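PDB 2GNP: transcriptional regulator from Streptococcus pneumoniae, which probably binds a phosphorylated sugar effector through a Rossmann-like domain and thereby regulates transcription, as in related sugar-binding bacterial regulators. Local coordinates for residues N8-K11 with L12-Y15; T37-S40 with E41-S44; L54-D57 with N58-I61; L105-E108 with M109-F113. All coordinates share one frame; numbering follows the deposited sequence.

Contact 1: residues N8-K11 with L12-Y15; sequences NMFK and LENY
F10 and N14 meet one turn apart on helix 5-20, which lies at the surface of the domain, an alpha-helical i to i+4 pair in which an amide nitrogen lies over an aromatic face. The N14 side chain can be followed outward from its CB, which rests on the backbone 3.6 Å from F10 O. With CG beside the backbone N (chi1 -71°), the chain turns back toward the preceding turn, and N14 CG lies 3.4 Å from the same F10 O. There the amide divides. N14 OD1 lies 4.0 Å from F10 CE2 and has a weak hydrogen bond to K17, while ND2 sits 3.3 Å above the ring plane, displaced from the middle toward the rim. Amide and ring planes are steeply inclined, 75° apart, so the amide directs its nitrogen at the ring instead of stacking flat on it.

F10 O accepts the backbone bond from N14 N, one of four successive i to i+4 bonds. On the side turned to the fold, M9 and L12 run alongside each other and both touch K253 of helix 253-264 and I27 of strand 24-28. E13 reaches out fully extended beyond CG, and its OE2 accepts a hydrogen bond from I27 N, tying the helix to that strand. E13 CG passes M9 O at 3.2 Å.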
loop_
_atom_site.group_PDB
_atom_site.type_symbol
_atom_site.label_atom_id
_atom_site.label_comp_id
_atom_site.label_asym_id
_atom_site.label_seq_id
_atom_site.Cartn_x
_atom_site.Cartn_y
_atom_site.Cartn_z
ATOM N N ASN A 8 -4.127 0.564 -27.850
ATOM C CA ASN A 8 -5.174 1.208 -27.072
ATOM C C ASN A 8 -4.930 1.116 -25.555
ATOM O O ASN A 8 -5.232 2.074 -24.839
ATOM C CB ASN A 8 -6.534 0.596 -27.404
ATOM C CG ASN A 8 -7.141 1.174 -28.678
ATOM O OD1 ASN A 8 -6.711 2.222 -29.171
ATOM N ND2 ASN A 8 -8.174 0.503 -29.197
HETATM N N MSE A 9 -4.447 -0.031 -25.068
HETATM C CA MSE A 9 -4.061 -0.164 -23.653
HETATM C C MSE A 9 -3.000 0.877 -23.291
HETATM O O MSE A 9 -3.127 1.548 -22.269
HETATM C CB MSE A 9 -3.528 -1.560 -23.304
HETATM C CG MSE A 9 -3.518 -1.821 -21.804
HETATM SE SE MSE A 9 -5.232 -1.532 -20.872
HETATM C CE MSE A 9 -6.247 -2.353 -22.145
ATOM N N PHE A 10 -1.986 1.027 -24.149
ATOM C CA PHE A 10 -0.886 1.977 -23.920
ATOM C C PHE A 10 -1.452 3.412 -23.875
ATOM O O PHE A 10 -1.125 4.203 -22.954
ATOM C CB PHE A 10 0.176 1.785 -25.023
ATOM C CG PHE A 10 1.391 2.664 -24.892
ATOM C CD1 PHE A 10 1.710 3.569 -25.908
ATOM C CD2 PHE A 10 2.248 2.548 -23.790
ATOM C CE1 PHE A 10 2.875 4.383 -25.823
ATOM C CE2 PHE A 10 3.412 3.351 -23.687
ATOM C CZ PHE A 10 3.713 4.272 -24.700
ATOM N N LYS A 11 -2.326 3.741 -24.834
ATOM C CA LYS A 11 -3.027 5.029 -24.873
ATOM C C LYS A 11 -3.763 5.285 -23.543
ATOM O O LYS A 11 -3.626 6.384 -22.964
ATOM C CB LYS A 11 -3.983 5.113 -26.081
ATOM C CG LYS A 11 -5.033 6.291 -26.058
ATOM C CD LYS A 11 -5.495 6.829 -27.475
ATOM C CE LYS A 11 -6.280 5.824 -28.332
ATOM N NZ LYS A 11 -6.926 6.558 -29.494
ATOM N N LEU A 12 -4.495 4.276 -23.055
ATOM C CA LEU A 12 -5.266 4.428 -21.822
ATOM C C LEU A 12 -4.305 4.662 -20.655
ATOM O O LEU A 12 -4.556 5.546 -19.838
ATOM C CB LEU A 12 -6.153 3.210 -21.524
ATOM C CG LEU A 12 -6.975 3.173 -20.228
ATOM C CD1 LEU A 12 -7.990 4.369 -20.129
ATOM C CD2 LEU A 12 -7.684 1.763 -20.108
ATOM N N GLU A 13 -3.235 3.864 -20.582
ATOM C CA GLU A 13 -2.198 4.045 -19.545
ATOM C C GLU A 13 -1.685 5.496 -19.547
ATOM O O GLU A 13 -1.607 6.159 -18.484
ATOM C CB GLU A 13 -1.046 3.044 -19.720
ATOM C CG GLU A 13 -1.493 1.571 -19.461
ATOM C CD GLU A 13 -0.314 0.572 -19.508
ATOM O OE1 GLU A 13 0.729 0.932 -20.082
ATOM O OE2 GLU A 13 -0.444 -0.564 -18.969
ATOM N N ASN A 14 -1.345 6.016 -20.730
ATOM C CA ASN A 14 -0.742 7.363 -20.831
ATOM C C ASN A 14 -1.748 8.434 -20.464
ATOM O O ASN A 14 -1.398 9.433 -19.819
ATOM C CB ASN A 14 -0.195 7.623 -22.249
ATOM C CG ASN A 14 1.055 6.799 -22.537
ATOM O OD1 ASN A 14 1.789 6.427 -21.614
ATOM N ND2 ASN A 14 1.289 6.471 -23.815
ATOM N N TYR A 15 -2.985 8.217 -20.876
ATOM C CA TYR A 15 -4.104 9.068 -20.516
ATOM C C TYR A 15 -4.261 9.218 -18.994
ATOM O O TYR A 15 -4.359 10.355 -18.461
ATOM C CB TYR A 15 -5.398 8.552 -21.150
ATOM C CG TYR A 15 -6.624 9.298 -20.751
ATOM C CD1 TYR A 15 -7.454 8.819 -19.706
ATOM C CD2 TYR A 15 -7.012 10.462 -21.438
ATOM C CE1 TYR A 15 -8.613 9.482 -19.339
ATOM C CE2 TYR A 15 -8.181 11.119 -21.092
ATOM C CZ TYR A 15 -8.972 10.637 -20.037
ATOM O OH TYR A 15 -10.130 11.276 -19.669
#

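Contact 2: residues T37-S40 with E41-S44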
loop_
_atom_site.group_PDB
_atom_site.type_symbol
_atom_site.label_atom_id
_atom_site.label_comp_id
_atom_site.label_asym_id
_atom_site.label_seq_id
_atom_site.Cartn_x
_atom_site.Cartn_y
_atom_site.Cartn_z
ATOM N N THR A 37 -9.215 -16.157 -9.160
ATOM C CA THR A 37 -7.897 -16.730 -9.007
ATOM C C THR A 37 -6.990 -16.388 -10.198
ATOM O O THR A 37 -5.804 -15.959 -10.034
ATOM C CB THR A 37 -8.047 -18.283 -8.804
ATOM O OG1 THR A 37 -8.729 -18.508 -7.559
ATOM C CG2 THR A 37 -6.699 -19.015 -8.853
ATOM N N ILE A 38 -7.521 -16.587 -11.410
ATOM C CA ILE A 38 -6.756 -16.304 -12.620
ATOM C C ILE A 38 -6.393 -14.776 -12.693
ATOM O O ILE A 38 -5.257 -14.399 -13.099
ATOM C CB ILE A 38 -7.555 -16.734 -13.887
ATOM C CG1 ILE A 38 -7.762 -18.258 -13.837
ATOM C CG2 ILE A 38 -6.783 -16.328 -15.185
ATOM C CD1 ILE A 38 -8.899 -18.848 -14.741
ATOM N N LEU A 39 -7.368 -13.931 -12.347
ATOM C CA LEU A 39 -7.140 -12.490 -12.424
ATOM C C LEU A 39 -6.072 -12.127 -11.401
ATOM O O LEU A 39 -5.114 -11.454 -11.758
ATOM C CB LEU A 39 -8.419 -11.692 -12.168
ATOM C CG LEU A 39 -8.213 -10.168 -12.130
ATOM C CD1 LEU A 39 -7.695 -9.604 -13.444
ATOM C CD2 LEU A 39 -9.563 -9.462 -11.781
ATOM N N SER A 40 -6.197 -12.620 -10.159
ATOM C CA SER A 40 -5.165 -12.327 -9.134
ATOM C C SER A 40 -3.786 -12.843 -9.552
ATOM O O SER A 40 -2.777 -12.171 -9.334
ATOM C CB SER A 40 -5.604 -12.892 -7.776
ATOM O OG SER A 40 -4.563 -12.723 -6.816
ATOM N N GLU A 41 -3.711 -14.021 -10.183
ATOM C CA GLU A 41 -2.421 -14.477 -10.707
ATOM C C GLU A 41 -1.822 -13.503 -11.731
ATOM O O GLU A 41 -0.615 -13.242 -11.731
ATOM C CB GLU A 41 -2.534 -15.880 -11.346
ATOM C CG GLU A 41 -1.194 -16.616 -11.565
ATOM C CD GLU A 41 -0.455 -16.223 -12.843
ATOM O OE1 GLU A 41 -1.071 -15.647 -13.774
ATOM O OE2 GLU A 41 0.762 -16.503 -12.934
ATOM N N ARG A 42 -2.663 -12.998 -12.626
ATOM C CA ARG A 42 -2.179 -12.186 -13.737
ATOM C C ARG A 42 -1.626 -10.870 -13.211
ATOM O O ARG A 42 -0.566 -10.446 -13.640
ATOM C CB ARG A 42 -3.306 -11.913 -14.708
ATOM C CG ARG A 42 -2.813 -11.460 -16.111
ATOM C CD ARG A 42 -3.788 -11.942 -17.257
ATOM N NE ARG A 42 -5.079 -11.385 -17.013
ATOM C CZ ARG A 42 -6.234 -12.015 -17.026
ATOM N NH1 ARG A 42 -6.375 -13.318 -17.387
ATOM N NH2 ARG A 42 -7.264 -11.296 -16.702
ATOM N N ILE A 43 -2.353 -10.287 -12.259
ATOM C CA ILE A 43 -1.967 -9.012 -11.663
ATOM C C ILE A 43 -0.699 -9.252 -10.843
ATOM O O ILE A 43 0.259 -8.493 -10.947
ATOM C CB ILE A 43 -3.106 -8.430 -10.796
ATOM C CG1 ILE A 43 -4.287 -7.990 -11.676
ATOM C CG2 ILE A 43 -2.599 -7.262 -9.928
ATOM C CD1 ILE A 43 -5.539 -7.673 -10.899
ATOM N N SER A 44 -0.703 -10.316 -10.063
ATOM C CA SER A 44 0.446 -10.628 -9.198
ATOM C C SER A 44 1.718 -10.874 -9.968
ATOM O O SER A 44 2.811 -10.501 -9.502
ATOM C CB SER A 44 0.158 -11.824 -8.284
ATOM O OG SER A 44 -0.901 -11.565 -7.417
HETATM O O HOH W 1 -3.515 -16.036 -14.726
#
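Hydrogen bonding between T37-S40 and E41-S44 begins with the regular helical ladder, in which E41, R42, I43 and S44 each donate N-H to the carbonyl four residues back. S40 O is gripped twice, by S44 N at 2.9 Å and by S44 OG at 2.7 Å. The two donors arrive from opposite faces of the carbonyl plane, the hydroxyl standing 36° out of it. This second bond is possible because S44 OG lies beside its own backbone N (chi1 -62°), folded back toward the previous turn, and it satisfies the hydroxyl of a buried residue. A water adds a further link by donating to I38 O at 2.9 Å and to E41 OE1 at 2.7 Å, bridging a carbonyl of one turn to a carboxylate of the next.

Charge enters through R42. Its bent chain carries the guanidinium back along the helix to a salt bridge with D34, which precedes the helix, and a weaker, long ion pair with E31.

Van der Waals contacts accompany this path. I38 CG2 comes to 3.8 Å from R42 NH1 and L39 CD1 to 3.7 Å from R42 NH2, one methyl near each terminal nitrogen and neither squarely over the guanidinium. The apolar pair is L39 and I43, whose CD1 methyls meet at 3.9 Å and which both touch Y229.

A serine hydroxyl bonded to the carbonyl four residues back is a common intrahelical motif. Here it belongs to helix 36-54, which packs on I28 of strand 24-28 through R42 and I43, and on N71 of helix 67-75 through S40 and S44, within the putative sugar-binding domain, of Rossmann-like type.

Contact 3: residues L54-D57 with N58-I61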
loop_
_atom_site.group_PDB
_atom_site.type_symbol
_atom_site.label_atom_id
_atom_site.label_comp_id
_atom_site.label_asym_id
_atom_site.label_seq_id
_atom_site.Cartn_x
_atom_site.Cartn_y
_atom_site.Cartn_z
ATOM N N LEU A 54 12.895 -3.289 -10.198
ATOM C CA LEU A 54 13.146 -2.099 -9.401
ATOM C C LEU A 54 14.231 -2.341 -8.379
ATOM O O LEU A 54 14.979 -1.430 -8.023
ATOM C CB LEU A 54 11.865 -1.625 -8.697
ATOM C CG LEU A 54 10.686 -1.128 -9.558
ATOM C CD1 LEU A 54 9.519 -0.693 -8.648
ATOM C CD2 LEU A 54 11.106 -0.004 -10.549
ATOM N N ILE A 55 14.337 -3.586 -7.898
ATOM C CA ILE A 55 15.270 -3.891 -6.835
ATOM C C ILE A 55 16.715 -3.965 -7.331
ATOM O O ILE A 55 17.048 -4.752 -8.223
ATOM C CB ILE A 55 14.865 -5.148 -6.016
ATOM C CG1 ILE A 55 13.475 -4.916 -5.386
ATOM C CG2 ILE A 55 15.898 -5.427 -4.914
ATOM C CD1 ILE A 55 12.784 -6.207 -4.740
ATOM N N ASP A 56 17.546 -3.129 -6.743
ATOM C CA ASP A 56 18.967 -3.098 -7.044
ATOM C C ASP A 56 19.783 -3.117 -5.775
ATOM O O ASP A 56 19.272 -2.970 -4.681
ATOM C CB ASP A 56 19.267 -1.795 -7.808
ATOM C CG ASP A 56 18.733 -1.798 -9.246
ATOM O OD1 ASP A 56 18.820 -2.834 -9.965
ATOM O OD2 ASP A 56 18.276 -0.713 -9.692
ATOM N N ASP A 57 21.087 -3.326 -5.914
ATOM C CA ASP A 57 21.993 -3.146 -4.792
ATOM C C ASP A 57 21.769 -1.883 -3.977
ATOM O O ASP A 57 21.410 -0.807 -4.547
ATOM C CB ASP A 57 23.459 -3.071 -5.228
ATOM C CG ASP A 57 23.909 -4.292 -6.001
ATOM O OD1 ASP A 57 23.288 -5.391 -5.916
ATOM O OD2 ASP A 57 24.916 -4.100 -6.726
ATOM N N ASN A 58 21.956 -2.047 -2.676
ATOM C CA ASN A 58 22.039 -0.963 -1.692
ATOM C C ASN A 58 20.659 -0.341 -1.329
ATOM O O ASN A 58 20.592 0.542 -0.472
ATOM C CB ASN A 58 23.001 0.140 -2.170
ATOM C CG ASN A 58 24.392 -0.371 -2.406
ATOM O OD1 ASN A 58 24.943 -1.137 -1.593
ATOM N ND2 ASN A 58 24.990 0.061 -3.517
HETATM N N MSE A 59 19.595 -0.808 -1.928
HETATM C CA MSE A 59 18.287 -0.150 -1.719
HETATM C C MSE A 59 17.628 -0.454 -0.369
HETATM O O MSE A 59 17.815 -1.558 0.165
HETATM C CB MSE A 59 17.376 -0.555 -2.838
HETATM C CG MSE A 59 17.804 0.133 -4.137
HETATM SE SE MSE A 59 16.342 -0.112 -5.253
HETATM C CE MSE A 59 16.801 1.130 -6.698
ATOM N N LYS A 60 16.893 0.556 0.161
ATOM C CA LYS A 60 16.092 0.479 1.371
ATOM C C LYS A 60 14.648 0.398 0.893
ATOM O O LYS A 60 14.177 1.309 0.183
ATOM C CB LYS A 60 16.335 1.725 2.227
ATOM C CG LYS A 60 17.767 1.781 2.770
ATOM C CD LYS A 60 17.963 3.020 3.617
ATOM C CE LYS A 60 17.558 2.725 5.033
ATOM N NZ LYS A 60 18.051 3.805 5.933
ATOM N N ILE A 61 13.970 -0.704 1.274
ATOM C CA ILE A 61 12.670 -0.992 0.714
ATOM C C ILE A 61 11.669 -1.190 1.859
ATOM O O ILE A 61 11.907 -2.040 2.725
ATOM C CB ILE A 61 12.716 -2.251 -0.224
ATOM C CG1 ILE A 61 13.707 -2.058 -1.396
ATOM C CG2 ILE A 61 11.332 -2.609 -0.721
ATOM C CD1 ILE A 61 14.155 -3.372 -2.091
#
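The D56 carboxylate, a flat group, runs alongside the M59 side chain, its OD2 3.8 Å from the terminal methyl M59 CE. The other flat groups of the bend find their polar partners elsewhere: the N58 amide accepts a hydrogen bond from N83 through OD1, and the D57 carboxylate, directed away from the turn, takes the N-H of R82 on its OD1.

M59, a selenomethionine, fills the inside of the bend. Its CB points toward the preceding segment, and the chain stays extended beyond CG: chi2 of -165° carries M59 SE to 3.4 Å from L54 O, and chi3 of 168° continues the chain to CE. CE lies equally close to that carbonyl, and M59 CG is 3.5 Å from D56 O.

The backbone makes a type II beta turn from D56 to M59, within the connection between the C-terminal end of helix 36-54 and strand 60-63 in the mixed beta-sheet of the alpha/beta domain. N58 occupies the third position of the turn with a positive phi of 76°, as this turn type requires.

Deeper in, the buried side chains of I55 and I61 cross at about a right angle, I61 CD1 lying 3.7 Å from I55 CG1 and almost as near CG2. I61 also packs on F86 and I153 of the two flanking strands, whereas I55 O accepts a hydrogen bond from K79.

Contact 4: residues L105-E108 with M109-F113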
loop_
_atom_site.group_PDB
_atom_site.type_symbol
_atom_site.label_atom_id
_atom_site.label_comp_id
_atom_site.label_asym_id
_atom_site.label_seq_id
_atom_site.Cartn_x
_atom_site.Cartn_y
_atom_site.Cartn_z
ATOM N N LEU A 105 5.960 -10.854 5.309
ATOM C CA LEU A 105 6.350 -10.417 3.967
ATOM C C LEU A 105 7.788 -9.998 3.958
ATOM O O LEU A 105 8.513 -10.297 3.030
ATOM C CB LEU A 105 5.453 -9.250 3.517
ATOM C CG LEU A 105 3.963 -9.577 3.402
ATOM C CD1 LEU A 105 3.152 -8.317 3.083
ATOM C CD2 LEU A 105 3.727 -10.743 2.397
ATOM N N ILE A 106 8.195 -9.172 4.931
ATOM C CA ILE A 106 9.629 -8.805 4.980
ATOM C C ILE A 106 10.545 -10.065 5.039
ATOM O O ILE A 106 11.516 -10.167 4.288
ATOM C CB ILE A 106 9.838 -7.942 6.227
ATOM C CG1 ILE A 106 9.211 -6.560 5.985
ATOM C CG2 ILE A 106 11.300 -7.805 6.629
ATOM C CD1 ILE A 106 9.104 -5.713 7.284
ATOM N N TYR A 107 10.228 -11.012 5.906
ATOM C CA TYR A 107 11.024 -12.262 5.963
ATOM C C TYR A 107 11.106 -12.980 4.599
ATOM O O TYR A 107 12.228 -13.364 4.127
ATOM C CB TYR A 107 10.453 -13.217 7.028
ATOM C CG TYR A 107 11.299 -14.472 7.055
ATOM C CD1 TYR A 107 12.649 -14.399 7.394
ATOM C CD2 TYR A 107 10.759 -15.710 6.696
ATOM C CE1 TYR A 107 13.450 -15.531 7.421
ATOM C CE2 TYR A 107 11.550 -16.868 6.715
ATOM C CZ TYR A 107 12.894 -16.758 7.058
ATOM O OH TYR A 107 13.704 -17.885 7.069
ATOM N N GLU A 108 9.940 -13.111 3.953
ATOM C CA GLU A 108 9.893 -13.827 2.656
ATOM C C GLU A 108 10.735 -13.101 1.611
ATOM O O GLU A 108 11.439 -13.739 0.789
ATOM C CB GLU A 108 8.474 -14.095 2.192
ATOM C CG GLU A 108 7.744 -15.045 3.145
ATOM C CD GLU A 108 8.320 -16.468 3.235
ATOM O OE1 GLU A 108 9.211 -16.887 2.443
ATOM O OE2 GLU A 108 7.834 -17.210 4.117
HETATM N N MSE A 109 10.628 -11.781 1.600
HETATM C CA MSE A 109 11.429 -10.983 0.642
HETATM C C MSE A 109 12.924 -11.130 0.972
HETATM O O MSE A 109 13.771 -11.214 0.068
HETATM C CB MSE A 109 10.988 -9.510 0.657
HETATM C CG MSE A 109 9.616 -9.290 0.054
HETATM SE SE MSE A 109 9.756 -9.517 -1.947
HETATM C CE MSE A 109 10.907 -7.954 -2.364
ATOM N N SER A 110 13.255 -11.149 2.274
ATOM C CA SER A 110 14.638 -11.322 2.700
ATOM C C SER A 110 15.244 -12.612 2.138
ATOM O O SER A 110 16.449 -12.602 1.781
ATOM C CB SER A 110 14.789 -11.260 4.245
ATOM O OG SER A 110 14.464 -12.516 4.823
ATOM N N ARG A 111 14.436 -13.682 2.055
ATOM C CA ARG A 111 14.871 -14.962 1.498
ATOM C C ARG A 111 15.221 -14.862 0.025
ATOM O O ARG A 111 16.172 -15.521 -0.431
ATOM C CB ARG A 111 13.816 -16.047 1.728
ATOM C CG ARG A 111 13.588 -16.363 3.202
ATOM C CD ARG A 111 12.587 -17.516 3.310
ATOM N NE ARG A 111 13.201 -18.758 2.849
ATOM C CZ ARG A 111 12.518 -19.849 2.478
ATOM N NH1 ARG A 111 11.183 -19.844 2.461
ATOM N NH2 ARG A 111 13.177 -20.934 2.092
ATOM N N LYS A 112 14.457 -14.051 -0.707
ATOM C CA LYS A 112 14.603 -14.002 -2.155
ATOM C C LYS A 112 15.658 -12.997 -2.590
ATOM O O LYS A 112 16.226 -13.129 -3.658
ATOM C CB LYS A 112 13.262 -13.739 -2.806
ATOM C CG LYS A 112 12.434 -15.022 -2.784
ATOM C CD LYS A 112 11.163 -14.915 -3.527
ATOM C CE LYS A 112 10.483 -16.288 -3.736
ATOM N NZ LYS A 112 9.106 -15.997 -4.195
ATOM N N PHE A 113 15.941 -11.991 -1.753
ATOM C CA PHE A 113 16.858 -10.925 -2.124
ATOM C C PHE A 113 18.045 -10.776 -1.154
ATOM O O PHE A 113 18.826 -9.819 -1.241
ATOM C CB PHE A 113 16.068 -9.603 -2.278
ATOM C CG PHE A 113 15.101 -9.652 -3.418
ATOM C CD1 PHE A 113 15.516 -9.304 -4.731
ATOM C CD2 PHE A 113 13.791 -10.070 -3.214
ATOM C CE1 PHE A 113 14.590 -9.392 -5.796
ATOM C CE2 PHE A 113 12.872 -10.207 -4.235
ATOM C CZ PHE A 113 13.247 -9.846 -5.554
#
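Y107 and R111 pack one helical turn apart, with R111 CG over one face of the phenol ring, 4.2 Å from its centroid in a CH-pi contact. The guanidinium plane lies only 17° from that of the ring. On the R111 side, E108 OE1 forms a loose salt bridge with NH1 at 3.6 Å, meeting the guanidinium at its edge.

Among the backbone acceptors, L105 O and I106 O receive the N-H groups of M109 and S110. Y107 O accepts from R111 N at 3.0 Å. With chi1 at 82°, the S110 hydroxyl is placed between its own backbone N and carbonyl carbon and also points to Y107 O, but the 2.5 Å from S110 OG to Y107 O is doubtfully short. E108 O is less firmly engaged: R111 N and K112 N, the latter at 3.4 Å, make only weak bonds to it. M109 O takes a good bond from F113 N as the helix finishes. The K112 ammonium is satisfied elsewhere, by the carbonyls of V73 and I76.

Buried I106, M109 and F113 rest on F86, as expected of the helix in a beta-alpha-beta unit, here strand 85-88, helix 102-113 and strand 116-117 of a Rossmann-like fold.

The four contacts follow one another along the chain without interleaving, all within the putative sugar-binding domain. Contact 1, on helix 5-20, is the outlying one, its centre about 33 Å from that of contact 4. Contact 2, near the start of helix 36-54, and contact 3, at the exit from that helix into strand 60-63, are about 25 Å apart between centres. Contacts 3 and 4 do touch, about 13 Å between centres: I55 CD1 packs 3.5 Å from M109 CE and also against F113. The connection between helix 36-54 and strand 60-63 is thus joined, through I55, to helix 102-113, which follows the neighbouring parallel strand 85-88, so the ends of the two helices are packed together.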